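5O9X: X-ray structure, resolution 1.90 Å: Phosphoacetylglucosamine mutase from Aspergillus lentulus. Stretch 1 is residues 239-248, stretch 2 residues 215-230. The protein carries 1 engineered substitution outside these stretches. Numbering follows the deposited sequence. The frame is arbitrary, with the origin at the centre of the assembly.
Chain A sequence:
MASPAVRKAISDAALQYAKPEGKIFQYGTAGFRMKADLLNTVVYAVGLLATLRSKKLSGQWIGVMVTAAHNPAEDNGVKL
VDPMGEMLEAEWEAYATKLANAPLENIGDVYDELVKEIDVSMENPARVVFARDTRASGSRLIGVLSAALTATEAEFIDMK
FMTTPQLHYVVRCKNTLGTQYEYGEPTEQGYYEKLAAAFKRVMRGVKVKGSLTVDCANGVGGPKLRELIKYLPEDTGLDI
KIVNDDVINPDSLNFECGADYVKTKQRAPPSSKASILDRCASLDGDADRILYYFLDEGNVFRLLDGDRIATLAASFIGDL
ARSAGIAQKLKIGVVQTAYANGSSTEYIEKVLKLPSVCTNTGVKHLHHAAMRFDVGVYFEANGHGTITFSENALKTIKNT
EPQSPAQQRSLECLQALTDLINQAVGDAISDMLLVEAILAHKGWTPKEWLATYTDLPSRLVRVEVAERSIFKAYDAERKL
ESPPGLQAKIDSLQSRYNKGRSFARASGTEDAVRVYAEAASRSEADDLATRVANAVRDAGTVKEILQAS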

# COMPACT_ATOMS: atom_id res chain seq x y z
N ASP A 239 -9.96 22.25 4.53
CA ASP A 239 -9.77 22.57 5.89
C ASP A 239 -9.43 21.24 6.66
O ASP A 239 -10.34 20.58 7.14
CB ASP A 239 -11.14 23.08 6.32
CG ASP A 239 -11.20 23.59 7.77
OD1 ASP A 239 -10.12 23.79 8.39
OD2 ASP A 239 -12.36 23.79 8.27
N ILE A 240 -8.16 20.89 6.81
CA ILE A 240 -7.78 19.59 7.45
C ILE A 240 -7.53 19.79 8.92
O ILE A 240 -6.76 20.72 9.32
CB ILE A 240 -6.50 18.99 6.80
CG1 ILE A 240 -6.80 18.53 5.36
CG2 ILE A 240 -5.94 17.78 7.65
CD1 ILE A 240 -5.59 18.18 4.47
N LYS A 241 -8.10 18.90 9.72
CA LYS A 241 -7.74 18.83 11.11
C LYS A 241 -7.00 17.51 11.29
O LYS A 241 -7.45 16.49 10.73
CB LYS A 241 -8.99 18.82 11.98
CG LYS A 241 -10.01 19.88 11.58
CD LYS A 241 -9.71 21.27 12.11
CE LYS A 241 -10.68 22.36 11.60
NZ LYS A 241 -10.07 23.75 11.71
N ILE A 242 -5.91 17.51 12.09
CA ILE A 242 -5.09 16.31 12.28
C ILE A 242 -5.36 15.86 13.66
O ILE A 242 -5.40 16.71 14.59
CB ILE A 242 -3.57 16.64 12.09
CG1 ILE A 242 -3.31 16.83 10.55
CG2 ILE A 242 -2.69 15.49 12.66
CD1 ILE A 242 -1.89 17.34 10.21
N VAL A 243 -5.64 14.57 13.85
CA VAL A 243 -5.73 13.97 15.18
C VAL A 243 -4.79 12.76 15.21
O VAL A 243 -4.47 12.21 14.10
CB VAL A 243 -7.19 13.56 15.66
CG1 VAL A 243 -8.10 14.80 15.80
CG2 VAL A 243 -7.89 12.50 14.73
N ASN A 244 -4.36 12.32 16.43
CA ASN A 244 -3.43 11.19 16.56
C ASN A 244 -2.17 11.39 15.77
O ASN A 244 -1.89 10.67 14.77
CB ASN A 244 -4.13 9.86 16.18
CG ASN A 244 -5.48 9.72 16.85
OD1 ASN A 244 -5.58 9.99 18.05
ND2 ASN A 244 -6.54 9.32 16.10
N ASP A 245 -1.35 12.36 16.19
CA ASP A 245 -0.06 12.52 15.60
C ASP A 245 1.02 12.28 16.64
O ASP A 245 2.10 12.93 16.59
CB ASP A 245 0.02 13.96 14.94
CG ASP A 245 0.05 15.10 15.99
OD1 ASP A 245 -0.12 14.81 17.19
OD2 ASP A 245 0.33 16.25 15.65
N ASP A 246 0.77 11.42 17.64
CA ASP A 246 1.80 11.32 18.73
C ASP A 246 2.97 10.39 18.36
O ASP A 246 3.01 9.20 18.75
CB ASP A 246 1.12 10.97 20.07
CG ASP A 246 2.11 10.74 21.23
OD1 ASP A 246 3.29 11.17 21.16
OD2 ASP A 246 1.66 10.11 22.20
N VAL A 247 3.95 10.98 17.64
CA VAL A 247 5.11 10.23 17.16
C VAL A 247 6.16 10.18 18.28
O VAL A 247 7.22 9.65 18.08
CB VAL A 247 5.75 10.82 15.88
CG1 VAL A 247 4.79 10.65 14.68
CG2 VAL A 247 6.14 12.29 16.10
N ILE A 248 5.86 10.78 19.42
CA ILE A 248 6.79 10.78 20.55
C ILE A 248 6.67 9.48 21.39
O ILE A 248 7.67 8.93 21.86
CB ILE A 248 6.52 12.03 21.46
CG1 ILE A 248 6.62 13.36 20.68
CG2 ILE A 248 7.40 12.02 22.74
CD1 ILE A 248 8.05 13.61 20.17
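Stretch 2, residues 215-230: DCANGVGGPKLRELIK

Stretch 2 begins as the end of a strand beside stretch 1, reverses through a tight turn, and returns along the strand that ends at Val 243 as a helix that continues beyond Lys 230. The two stretches bury 763 Å² between them, both sides summed.

Asp 215 is extended (phi/psi -76/120°) and forms a parallel bridge with Val 243, their CA atoms 4.9 Å apart. The side chains of the pair lie on the same face of the sheet, where Asp 215 CB is 4.0 Å from Val 243 CG2. The Val 243 carbonyl meets two neighbouring groups of stretch 2: its O atom lies 3.4 Å from Asp 215 CA in a CA-H...O contact and accepts a hydrogen bond from Cys 216 N at 2.9 Å. The Asp 215 side chain, with chi1 t, adds a second tie, as its OD1 accepts a hydrogen bond from Asn 244 ND2 at 2.9 Å. The same OD1 receives Ala 217 N at 3.0 Å, so one carboxylate oxygen joins the two stretches and also braces the start of the turn.

Residues Cys 216 to Gly 219 form a type I' turn, with Ala 217 and Asn 218 both at positive phi, closed by a hydrogen bond from Gly 219 N to Cys 216 O of 2.9 Å. Cys 216 points sideways, placing SG 3.9 Å from Ile 242 CG2, while Ala 217 points away from stretch 1. Asn 218 is covered most extensively of all the residues in stretch 2. Its backbone N donates to Asn 244 O at 2.8 Å, and its side chain reaches over the loop that follows the strand, close to Asp 245 and Asp 246.

The chain then turns into the helix, and Gly 219 O comes within 3.2 Å of Val 247 CG1. The helix runs nearly antiparallel to the strand, with 160° between their N-to-C directions, a signed crossing angle of -160° and a closest axial approach of 9.3 Å. At Gly 222 the lack of a side chain permits close packing: CA lies 4.1 Å from Asp 245 CB, and a CB placed here would point toward stretch 1 and clash with that atom at 2.8 Å. Pro 223 lies sideways, its CD 3.9 Å from Val 247 CG1.

Lys 224 faces away, but one residue later Leu 225 points toward the strand, with CG 4.0 Å from Ile 242 CD1 and CD2 4.3 Å from Ile 240 CG2. Arg 226 leaves the helix sideways and its end swings back to the loop, where NH2 forms a salt bridge with Asp 245 OD2 at 2.7 Å, the carboxylate oxygen lying near the guanidinium plane. A weak hydrogen bond from Arg 226 NH1 to Asp 245 OD2 measures 3.2 Å. Nearer the helix backbone, Arg 226 CB is 3.8 Å from Ile 242 CD1. Ile 229 completes the apolar contact, its CD1 3.8 Å from Ile 240 CB and 4.3 Å from Ile 242 CD1.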

# COMPACT_ATOMS: atom_id res chain seq x y z
N ASP A 215 -7.19 11.14 11.04
CA ASP A 215 -6.49 10.32 12.07
C ASP A 215 -5.22 9.83 11.46
O ASP A 215 -5.24 9.04 10.50
CB ASP A 215 -7.43 9.18 12.47
CG ASP A 215 -6.73 7.96 13.04
OD1 ASP A 215 -5.66 8.11 13.67
OD2 ASP A 215 -7.32 6.82 12.85
N CYS A 216 -4.08 10.19 12.06
CA CYS A 216 -2.77 9.91 11.44
C CYS A 216 -2.02 8.77 12.16
O CYS A 216 -0.76 8.59 11.99
CB CYS A 216 -1.89 11.17 11.32
SG CYS A 216 -2.60 12.41 10.21
N ALA A 217 -2.81 7.98 12.88
CA ALA A 217 -2.32 6.69 13.42
C ALA A 217 -1.14 6.83 14.38
O ALA A 217 -0.42 5.83 14.70
CB ALA A 217 -1.98 5.69 12.22
N ASN A 218 -0.93 8.07 14.87
CA ASN A 218 0.30 8.44 15.71
C ASN A 218 1.61 8.08 14.98
O ASN A 218 2.61 7.70 15.63
CB ASN A 218 0.26 7.76 17.08
CG ASN A 218 -0.98 8.15 17.87
OD1 ASN A 218 -1.82 7.26 18.34
ND2 ASN A 218 -1.17 9.44 17.98
N GLY A 219 1.57 8.12 13.63
CA GLY A 219 2.74 7.80 12.81
C GLY A 219 3.31 8.99 12.06
O GLY A 219 2.80 10.11 12.17
N VAL A 220 4.31 8.68 11.20
CA VAL A 220 5.07 9.63 10.42
C VAL A 220 4.12 10.42 9.48
O VAL A 220 4.39 11.58 9.20
CB VAL A 220 6.16 8.92 9.56
CG1 VAL A 220 5.57 7.90 8.58
CG2 VAL A 220 7.10 9.96 8.98
N GLY A 221 2.97 9.85 9.14
CA GLY A 221 2.04 10.64 8.30
C GLY A 221 1.52 11.90 8.94
O GLY A 221 1.14 12.82 8.21
N GLY A 222 1.42 11.96 10.29
CA GLY A 222 0.90 13.18 11.03
C GLY A 222 1.78 14.42 10.80
O GLY A 222 1.30 15.45 10.20
N PRO A 223 3.07 14.32 11.13
CA PRO A 223 4.00 15.46 10.90
C PRO A 223 4.13 15.80 9.41
O PRO A 223 4.25 16.95 9.04
CB PRO A 223 5.37 14.93 11.46
CG PRO A 223 4.92 13.91 12.51
CD PRO A 223 3.60 13.30 12.09
N LYS A 224 4.16 14.78 8.53
CA LYS A 224 4.37 15.03 7.11
C LYS A 224 3.12 15.65 6.52
O LYS A 224 3.24 16.53 5.63
CB LYS A 224 4.68 13.76 6.29
CG LYS A 224 5.86 12.99 6.83
CD LYS A 224 7.13 13.85 7.02
CE LYS A 224 8.34 12.95 7.38
NZ LYS A 224 9.52 13.79 7.63
N LEU A 225 1.95 15.19 6.97
CA LEU A 225 0.73 15.81 6.38
C LEU A 225 0.68 17.30 6.84
O LEU A 225 0.29 18.16 6.06
CB LEU A 225 -0.55 15.10 6.88
CG LEU A 225 -1.90 15.75 6.50
CD1 LEU A 225 -1.97 15.78 4.98
CD2 LEU A 225 -2.94 14.78 7.05
N ARG A 226 0.98 17.58 8.14
CA ARG A 226 1.03 18.98 8.63
C ARG A 226 1.99 19.80 7.78
O ARG A 226 1.70 20.95 7.50
CB ARG A 226 1.50 18.99 10.11
CG ARG A 226 1.76 20.40 10.73
CD ARG A 226 2.44 20.28 12.15
NE ARG A 226 1.44 19.58 12.76
CZ ARG A 226 1.43 18.38 13.32
NH1 ARG A 226 2.47 17.65 13.74
NH2 ARG A 226 0.21 18.03 13.57
N GLU A 227 3.15 19.23 7.42
CA GLU A 227 4.11 19.91 6.56
C GLU A 227 3.56 20.18 5.14
O GLU A 227 3.71 21.30 4.63
CB GLU A 227 5.43 19.11 6.47
CG GLU A 227 6.67 19.84 5.90
CD GLU A 227 7.09 21.15 6.60
OE1 GLU A 227 6.70 21.40 7.79
OE2 GLU A 227 7.79 21.97 5.93
N LEU A 228 2.96 19.16 4.52
CA LEU A 228 2.33 19.27 3.22
C LEU A 228 1.32 20.43 3.23
O LEU A 228 1.26 21.17 2.26
CB LEU A 228 1.61 17.94 2.82
CG LEU A 228 0.67 18.15 1.58
CD1 LEU A 228 1.50 18.48 0.33
CD2 LEU A 228 -0.08 16.79 1.44
N ILE A 229 0.57 20.61 4.33
CA ILE A 229 -0.50 21.63 4.36
C ILE A 229 0.07 23.07 4.16
O ILE A 229 -0.55 23.90 3.50
CB ILE A 229 -1.23 21.50 5.65
CG1 ILE A 229 -2.13 20.27 5.48
CG2 ILE A 229 -2.14 22.72 5.99
CD1 ILE A 229 -2.75 19.81 6.79
N LYS A 230 1.27 23.30 4.65
CA LYS A 230 1.95 24.61 4.37
C LYS A 230 2.16 24.87 2.91
O LYS A 230 2.19 26.03 2.52
CB LYS A 230 3.30 24.61 5.00
CG LYS A 230 3.25 24.44 6.51
CD LYS A 230 4.70 24.48 6.96
CE LYS A 230 4.84 24.13 8.43
NZ LYS A 230 6.33 24.03 8.68